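Local coordinates for probable amidase (Thermus thermophilus, PDB 2DC0), which is a probable amidase of the amidase signature family, an alpha/beta protein built around a large mixed beta-sheet flanked by helices, at residues A[16-29]-A[40-53]. Residues are numbered along the deposited sequence; the frame is centred on the assembly and turned at random.
Sequences TPLALLEEALERAK and LDEEAARKEALALT
Arg46 grips the Glu22 carboxylate side-on with two nitrogens. NH2 reaches OE1 at 2.9 Å, nearly straight at 177°. NE meets OE2 at 2.6 Å. Each oxygen uses its syn lone pair, and the two planes lie only 19° apart, the evidence for a bidentate salt bridge. Over one guanidinium face sits Leu25 CD1, 3.8 Å from Arg46 CZ, so an apolar branch backs the ion pair. Further along, Leu21, its CG anti to the backbone N, sends CD2 against Ala49 CB at 3.5 Å, tighter than usual carbon contact, and also onto Ala45. These alanines admit the close approach near Leu18, whose CA is 5.0 Å from that of Ala49. At the start of helix 17-29, Thr53 OG1 meets Leu18 N at 3.1 Å in a weak, bent bond and hydrogen-bonds to Ala49 O at 2.8 Å, while Pro17 CD packs against the same hydroxyl oxygen. Thr16 OG1 caps this helix at Ala19 N. One water donates to both Leu25 O and Glu42 OE2, bridging the C-terminal part of helix 17-29 to the first turn of helix 42-53. Ala24, Leu40 and Ala45 touch Phe112, placing this near-antiparallel helix pair (152° between the short segment axes) against the end of the main sheet, where 110-115 neighbours the outermost strand 37-40. Small Ala45 and Ala49 leave room for Leu21, whereas the two-bond salt bridge probably restrains rotation of both charged groups at the partly exposed rim.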
ATOM      1  N   THR A  16       0.032  38.175 -24.675  1.00 24.12           N
ATOM      2  CA  THR A  16      -0.596  37.203 -25.567  1.00 23.62           C
ATOM      3  C   THR A  16       0.208  35.905 -25.592  1.00 23.00           C
ATOM      4  O   THR A  16       1.368  35.878 -25.185  1.00 22.03           O
ATOM      5  CB  THR A  16      -0.665  37.721 -27.022  1.00 24.22           C
ATOM      6  OG1 THR A  16       0.665  37.897 -27.528  1.00 24.37           O
ATOM      7  CG2 THR A  16      -1.411  39.051 -27.087  1.00 25.08           C
ATOM      8  N   PRO A  17      -0.402  34.813 -26.076  1.00 22.25           N
ATOM      9  CA  PRO A  17       0.277  33.518 -26.154  1.00 22.04           C
ATOM     10  C   PRO A  17       1.552  33.643 -26.973  1.00 22.33           C
ATOM     11  O   PRO A  17       2.575  33.043 -26.651  1.00 23.24           O
ATOM     12  CB  PRO A  17      -0.758  32.631 -26.836  1.00 19.86           C
ATOM     13  CG  PRO A  17      -2.050  33.194 -26.327  1.00 20.74           C
ATOM     14  CD  PRO A  17      -1.814  34.682 -26.476  1.00 22.55           C
ATOM     15  N   LEU A  18       1.479  34.431 -28.039  1.00 22.48           N
ATOM     16  CA  LEU A  18       2.626  34.648 -28.906  1.00 21.60           C
ATOM     17  C   LEU A  18       3.768  35.302 -28.129  1.00 21.29           C
ATOM     18  O   LEU A  18       4.926  34.905 -28.266  1.00 19.99           O
ATOM     19  CB  LEU A  18       2.223  35.528 -30.090  1.00 22.91           C
ATOM     20  CG  LEU A  18       3.328  35.804 -31.110  1.00 24.75           C
ATOM     21  CD1 LEU A  18       3.792  34.498 -31.737  1.00 26.38           C
ATOM     22  CD2 LEU A  18       2.810  36.754 -32.176  1.00 26.48           C
ATOM     23  N   ALA A  19       3.440  36.295 -27.306  1.00 19.65           N
ATOM     24  CA  ALA A  19       4.452  36.991 -26.508  1.00 21.35           C
ATOM     25  C   ALA A  19       5.043  36.072 -25.441  1.00 20.17           C
ATOM     26  O   ALA A  19       6.244  36.112 -25.172  1.00 20.03           O
ATOM     27  CB  ALA A  19       3.842  38.236 -25.845  1.00 21.24           C
ATOM     28  N   LEU A  20       4.195  35.258 -24.817  1.00 18.93           N
ATOM     29  CA  LEU A  20       4.674  34.335 -23.796  1.00 19.61           C
ATOM     30  C   LEU A  20       5.643  33.337 -24.430  1.00 18.12           C
ATOM     31  O   LEU A  20       6.653  32.978 -23.826  1.00 17.53           O
ATOM     32  CB  LEU A  20       3.500  33.597 -23.140  1.00 18.69           C
ATOM     33  CG  LEU A  20       2.606  34.466 -22.241  1.00 19.53           C
ATOM     34  CD1 LEU A  20       1.401  33.669 -21.744  1.00 17.00           C
ATOM     35  CD2 LEU A  20       3.429  34.975 -21.068  1.00 18.66           C
ATOM     36  N   LEU A  21       5.344  32.904 -25.654  1.00 17.52           N
ATOM     37  CA  LEU A  21       6.214  31.960 -26.348  1.00 18.78           C
ATOM     38  C   LEU A  21       7.552  32.613 -26.680  1.00 20.36           C
ATOM     39  O   LEU A  21       8.612  32.041 -26.411  1.00 20.25           O
ATOM     40  CB  LEU A  21       5.562  31.443 -27.639  1.00 19.09           C
ATOM     41  CG  LEU A  21       6.421  30.448 -28.450  1.00 18.88           C
ATOM     42  CD1 LEU A  21       6.714  29.212 -27.613  1.00 17.44           C
ATOM     43  CD2 LEU A  21       5.704  30.054 -29.736  1.00 19.21           C
ATOM     44  N   GLU A  22       7.512  33.807 -27.266  1.00 20.94           N
ATOM     45  CA  GLU A  22       8.749  34.502 -27.607  1.00 21.07           C
ATOM     46  C   GLU A  22       9.657  34.621 -26.394  1.00 19.63           C
ATOM     47  O   GLU A  22      10.870  34.493 -26.511  1.00 18.55           O
ATOM     48  CB  GLU A  22       8.456  35.899 -28.168  1.00 22.41           C
ATOM     49  CG  GLU A  22       7.850  35.882 -29.552  1.00 26.56           C
ATOM     50  CD  GLU A  22       8.674  35.064 -30.532  1.00 28.30           C
ATOM     51  OE1 GLU A  22       9.885  35.340 -30.669  1.00 27.81           O
ATOM     52  OE2 GLU A  22       8.106  34.140 -31.156  1.00 31.53           O
ATOM     53  N   GLU A  23       9.066  34.876 -25.233  1.00 18.88           N
ATOM     54  CA  GLU A  23       9.840  34.991 -24.008  1.00 19.98           C
ATOM     55  C   GLU A  23      10.522  33.652 -23.713  1.00 20.19           C
ATOM     56  O   GLU A  23      11.712  33.613 -23.414  1.00 19.16           O
ATOM     57  CB  GLU A  23       8.925  35.385 -22.846  1.00 23.02           C
ATOM     58  CG  GLU A  23       9.573  35.318 -21.468  1.00 29.28           C
ATOM     59  CD  GLU A  23      10.823  36.176 -21.360  1.00 35.16           C
ATOM     60  OE1 GLU A  23      10.772  37.357 -21.769  1.00 37.53           O
ATOM     61  OE2 GLU A  23      11.853  35.674 -20.851  1.00 37.94           O
ATOM     62  N   ALA A  24       9.765  32.561 -23.813  1.00 18.53           N
ATOM     63  CA  ALA A  24      10.299  31.229 -23.559  1.00 18.99           C
ATOM     64  C   ALA A  24      11.431  30.896 -24.528  1.00 19.85           C
ATOM     65  O   ALA A  24      12.450  30.339 -24.128  1.00 18.51           O
ATOM     66  CB  ALA A  24       9.185  30.187 -23.674  1.00 18.95           C
ATOM     67  N   LEU A  25      11.246  31.239 -25.800  1.00 19.10           N
ATOM     68  CA  LEU A  25      12.249  30.968 -26.823  1.00 19.94           C
ATOM     69  C   LEU A  25      13.519  31.800 -26.649  1.00 19.93           C
ATOM     70  O   LEU A  25      14.611  31.362 -27.025  1.00 17.04           O
ATOM     71  CB  LEU A  25      11.660  31.200 -28.218  1.00 20.32           C
ATOM     72  CG  LEU A  25      10.487  30.286 -28.595  1.00 19.77           C
ATOM     73  CD1 LEU A  25       9.988  30.628 -30.000  1.00 17.88           C
ATOM     74  CD2 LEU A  25      10.927  28.831 -28.531  1.00 15.90           C
ATOM     75  N   GLU A  26      13.386  33.000 -26.088  1.00 20.59           N
ATOM     76  CA  GLU A  26      14.558  33.840 -25.865  1.00 22.91           C
ATOM     77  C   GLU A  26      15.390  33.220 -24.752  1.00 21.84           C
ATOM     78  O   GLU A  26      16.619  33.167 -24.833  1.00 21.00           O
ATOM     79  CB  GLU A  26      14.152  35.266 -25.474  1.00 27.30           C
ATOM     80  CG  GLU A  26      13.463  36.046 -26.583  1.00 34.62           C
ATOM     81  CD  GLU A  26      13.288  37.523 -26.247  1.00 37.22           C
ATOM     82  OE1 GLU A  26      12.927  37.834 -25.090  1.00 36.93           O
ATOM     83  OE2 GLU A  26      13.496  38.368 -27.144  1.00 39.41           O
ATOM     84  N   ARG A  27      14.709  32.742 -23.714  1.00 21.21           N
ATOM     85  CA  ARG A  27      15.379  32.110 -22.585  1.00 20.25           C
ATOM     86  C   ARG A  27      16.046  30.810 -23.021  1.00 18.96           C
ATOM     87  O   ARG A  27      17.157  30.501 -22.591  1.00 18.41           O
ATOM     88  CB  ARG A  27      14.378  31.823 -21.462  1.00 20.55           C
ATOM     89  CG  ARG A  27      13.657  33.054 -20.915  1.00 22.98           C
ATOM     90  CD  ARG A  27      14.596  33.970 -20.145  1.00 27.14           C
ATOM     91  NE  ARG A  27      15.080  33.349 -18.914  1.00 29.32           N
ATOM     92  CZ  ARG A  27      15.951  33.917 -18.082  1.00 32.87           C
ATOM     93  NH1 ARG A  27      16.438  35.126 -18.347  1.00 30.14           N
ATOM     94  NH2 ARG A  27      16.334  33.276 -16.985  1.00 32.43           N
ATOM     95  N   ALA A  28      15.371  30.047 -23.877  1.00 17.73           N
ATOM     96  CA  ALA A  28      15.924  28.783 -24.359  1.00 18.01           C
ATOM     97  C   ALA A  28      17.203  29.058 -25.132  1.00 18.13           C
ATOM     98  O   ALA A  28      18.191  28.340 -25.001  1.00 17.28           O
ATOM     99  CB  ALA A  28      14.915  28.068 -25.258  1.00 16.87           C
ATOM    100  N   LYS A  29      17.179  30.105 -25.946  1.00 18.75           N
ATOM    101  CA  LYS A  29      18.349  30.459 -26.729  1.00 19.20           C
ATOM    102  C   LYS A  29      19.476  30.952 -25.823  1.00 18.99           C
ATOM    103  O   LYS A  29      20.620  30.529 -25.967  1.00 17.80           O
ATOM    104  CB  LYS A  29      17.987  31.535 -27.749  1.00 22.97           C
ATOM    105  CG  LYS A  29      19.101  31.873 -28.731  1.00 29.37           C
ATOM    106  CD  LYS A  29      18.546  31.943 -30.153  1.00 35.39           C
ATOM    107  CE  LYS A  29      17.340  32.875 -30.222  1.00 38.81           C
ATOM    108  NZ  LYS A  29      16.446  32.602 -31.391  1.00 42.21           N
ATOM    109  N   LEU A  40      12.987  20.877 -29.957  1.00 22.18           N
ATOM    110  CA  LEU A  40      12.336  22.178 -30.065  1.00 23.19           C
ATOM    111  C   LEU A  40      12.085  22.557 -31.521  1.00 24.41           C
ATOM    112  O   LEU A  40      13.024  22.665 -32.311  1.00 24.65           O
ATOM    113  CB  LEU A  40      13.208  23.256 -29.411  1.00 22.30           C
ATOM    114  CG  LEU A  40      12.806  24.723 -29.606  1.00 22.44           C
ATOM    115  CD1 LEU A  40      11.480  24.993 -28.918  1.00 22.06           C
ATOM    116  CD2 LEU A  40      13.887  25.627 -29.036  1.00 23.83           C
ATOM    117  N   ASP A  41      10.820  22.748 -31.880  1.00 25.60           N
ATOM    118  CA  ASP A  41      10.480  23.161 -33.244  1.00 26.16           C
ATOM    119  C   ASP A  41       9.834  24.532 -33.101  1.00 26.08           C
ATOM    120  O   ASP A  41       8.633  24.636 -32.860  1.00 25.86           O
ATOM    121  CB  ASP A  41       9.488  22.191 -33.888  1.00 26.67           C
ATOM    122  CG  ASP A  41       9.216  22.518 -35.353  1.00 27.24           C
ATOM    123  OD1 ASP A  41       9.366  23.694 -35.748  1.00 26.53           O
ATOM    124  OD2 ASP A  41       8.845  21.596 -36.111  1.00 28.58           O
ATOM    125  N   GLU A  42      10.639  25.578 -33.240  1.00 26.12           N
ATOM    126  CA  GLU A  42      10.152  26.941 -33.101  1.00 26.60           C
ATOM    127  C   GLU A  42       9.036  27.296 -34.071  1.00 26.06           C
ATOM    128  O   GLU A  42       8.050  27.921 -33.683  1.00 26.90           O
ATOM    129  CB  GLU A  42      11.309  27.928 -33.258  1.00 27.01           C
ATOM    130  CG  GLU A  42      12.357  27.802 -32.171  1.00 30.79           C
ATOM    131  CD  GLU A  42      13.454  28.833 -32.302  1.00 33.81           C
ATOM    132  OE1 GLU A  42      14.085  28.888 -33.377  1.00 36.86           O
ATOM    133  OE2 GLU A  42      13.691  29.583 -31.330  1.00 35.82           O
ATOM    134  N   GLU A  43       9.187  26.899 -35.330  1.00 26.93           N
ATOM    135  CA  GLU A  43       8.171  27.197 -36.336  1.00 27.91           C
ATOM    136  C   GLU A  43       6.820  26.592 -35.974  1.00 25.37           C
ATOM    137  O   GLU A  43       5.807  27.288 -35.954  1.00 24.20           O
ATOM    138  CB  GLU A  43       8.618  26.693 -37.711  1.00 31.68           C
ATOM    139  CG  GLU A  43       9.679  27.564 -38.363  1.00 37.75           C
ATOM    140  CD  GLU A  43      10.067  27.068 -39.743  1.00 42.84           C
ATOM    141  OE1 GLU A  43       9.151  26.793 -40.554  1.00 46.26           O
ATOM    142  OE2 GLU A  43      11.282  26.963 -40.024  1.00 46.16           O
ATOM    143  N   ALA A  44       6.806  25.296 -35.682  1.00 23.00           N
ATOM    144  CA  ALA A  44       5.565  24.631 -35.312  1.00 23.16           C
ATOM    145  C   ALA A  44       4.976  25.284 -34.060  1.00 22.24           C
ATOM    146  O   ALA A  44       3.763  25.468 -33.957  1.00 21.70           O
ATOM    147  CB  ALA A  44       5.813  23.146 -35.068  1.00 23.95           C
ATOM    148  N   ALA A  45       5.839  25.642 -33.114  1.00 20.33           N
ATOM    149  CA  ALA A  45       5.392  26.275 -31.880  1.00 19.78           C
ATOM    150  C   ALA A  45       4.796  27.649 -32.160  1.00 19.58           C
ATOM    151  O   ALA A  45       3.728  27.991 -31.644  1.00 18.55           O
ATOM    152  CB  ALA A  45       6.555  26.400 -30.900  1.00 19.09           C
ATOM    153  N   ARG A  46       5.490  28.443 -32.972  1.00 18.53           N
ATOM    154  CA  ARG A  46       4.998  29.776 -33.299  1.00 20.17           C
ATOM    155  C   ARG A  46       3.660  29.684 -34.041  1.00 19.49           C
ATOM    156  O   ARG A  46       2.746  30.465 -33.781  1.00 18.51           O
ATOM    157  CB  ARG A  46       6.034  30.542 -34.130  1.00 21.74           C
ATOM    158  CG  ARG A  46       7.209  31.070 -33.305  1.00 22.27           C
ATOM    159  CD  ARG A  46       8.032  32.088 -34.094  1.00 25.10           C
ATOM    160  NE  ARG A  46       8.987  32.828 -33.259  1.00 21.93           N
ATOM    161  CZ  ARG A  46      10.305  32.635 -33.266  1.00 22.37           C
ATOM    162  NH1 ARG A  46      10.844  31.724 -34.060  1.00 20.72           N
ATOM    163  NH2 ARG A  46      11.093  33.365 -32.489  1.00 20.70           N
ATOM    164  N   LYS A  47       3.542  28.715 -34.944  1.00 18.86           N
ATOM    165  CA  LYS A  47       2.305  28.531 -35.692  1.00 20.70           C
ATOM    166  C   LYS A  47       1.130  28.300 -34.733  1.00 22.98           C
ATOM    167  O   LYS A  47       0.054  28.889 -34.893  1.00 22.33           O
ATOM    168  CB  LYS A  47       2.444  27.348 -36.650  1.00 21.31           C
ATOM    169  CG  LYS A  47       1.196  27.051 -37.470  1.00 26.19           C
ATOM    170  CD  LYS A  47       1.427  25.895 -38.438  1.00 27.93           C
ATOM    171  CE  LYS A  47       0.144  25.555 -39.180  1.00 31.37           C
ATOM    172  NZ  LYS A  47       0.293  24.381 -40.080  1.00 33.88           N
ATOM    173  N   GLU A  48       1.337  27.441 -33.737  1.00 22.58           N
ATOM    174  CA  GLU A  48       0.300  27.147 -32.747  1.00 25.49           C
ATOM    175  C   GLU A  48       0.057  28.386 -31.882  1.00 23.20           C
ATOM    176  O   GLU A  48      -1.084  28.706 -31.541  1.00 22.93           O
ATOM    177  CB  GLU A  48       0.737  25.966 -31.868  1.00 29.31           C
ATOM    178  CG  GLU A  48      -0.292  25.501 -30.839  1.00 36.16           C
ATOM    179  CD  GLU A  48      -1.577  24.996 -31.471  1.00 40.88           C
ATOM    180  OE1 GLU A  48      -1.503  24.157 -32.397  1.00 43.61           O
ATOM    181  OE2 GLU A  48      -2.665  25.432 -31.037  1.00 43.72           O
ATOM    182  N   ALA A  49       1.134  29.083 -31.537  1.00 22.33           N
ATOM    183  CA  ALA A  49       1.033  30.288 -30.727  1.00 22.56           C
ATOM    184  C   ALA A  49       0.125  31.316 -31.407  1.00 23.26           C
ATOM    185  O   ALA A  49      -0.685  31.968 -30.750  1.00 21.16           O
ATOM    186  CB  ALA A  49       2.418  30.883 -30.491  1.00 22.49           C
ATOM    187  N   LEU A  50       0.265  31.452 -32.724  1.00 24.30           N
ATOM    188  CA  LEU A  50      -0.543  32.398 -33.495  1.00 25.29           C
ATOM    189  C   LEU A  50      -2.024  32.042 -33.408  1.00 24.59           C
ATOM    190  O   LEU A  50      -2.872  32.913 -33.192  1.00 26.41           O
ATOM    191  CB  LEU A  50      -0.099  32.401 -34.963  1.00 25.61           C
ATOM    192  CG  LEU A  50       1.310  32.939 -35.246  1.00 28.09           C
ATOM    193  CD1 LEU A  50       1.659  32.728 -36.718  1.00 28.74           C
ATOM    194  CD2 LEU A  50       1.375  34.420 -34.891  1.00 28.62           C
ATOM    195  N   ALA A  51      -2.325  30.759 -33.577  1.00 23.91           N
ATOM    196  CA  ALA A  51      -3.696  30.274 -33.510  1.00 23.82           C
ATOM    197  C   ALA A  51      -4.318  30.554 -32.147  1.00 23.91           C
ATOM    198  O   ALA A  51      -5.460  31.012 -32.055  1.00 25.55           O
ATOM    199  CB  ALA A  51      -3.733  28.771 -33.804  1.00 23.37           C
ATOM    200  N   LEU A  52      -3.570  30.274 -31.084  1.00 21.52           N
ATOM    201  CA  LEU A  52      -4.069  30.501 -29.733  1.00 21.61           C
ATOM    202  C   LEU A  52      -4.257  31.983 -29.447  1.00 20.28           C
ATOM    203  O   LEU A  52      -5.163  32.365 -28.712  1.00 21.61           O
ATOM    204  CB  LEU A  52      -3.112  29.893 -28.700  1.00 19.18           C
ATOM    205  CG  LEU A  52      -3.041  28.361 -28.701  1.00 21.59           C
ATOM    206  CD1 LEU A  52      -1.958  27.893 -27.738  1.00 21.67           C
ATOM    207  CD2 LEU A  52      -4.398  27.778 -28.323  1.00 20.21           C
ATOM    208  N   THR A  53      -3.397  32.813 -30.031  1.00 21.77           N
ATOM    209  CA  THR A  53      -3.477  34.254 -29.834  1.00 22.03           C
ATOM    210  C   THR A  53      -4.761  34.803 -30.456  1.00 24.72           C
ATOM    211  O   THR A  53      -5.501  35.559 -29.821  1.00 24.94           O
ATOM    212  CB  THR A  53      -2.265  34.962 -30.466  1.00 22.63           C
ATOM    213  OG1 THR A  53      -1.066  34.533 -29.808  1.00 21.90           O
ATOM    214  CG2 THR A  53      -2.396  36.478 -30.335  1.00 21.38           C
TER
HETATM  215  O   HOH W   1      15.025  29.260 -28.805  1.00 21.35           O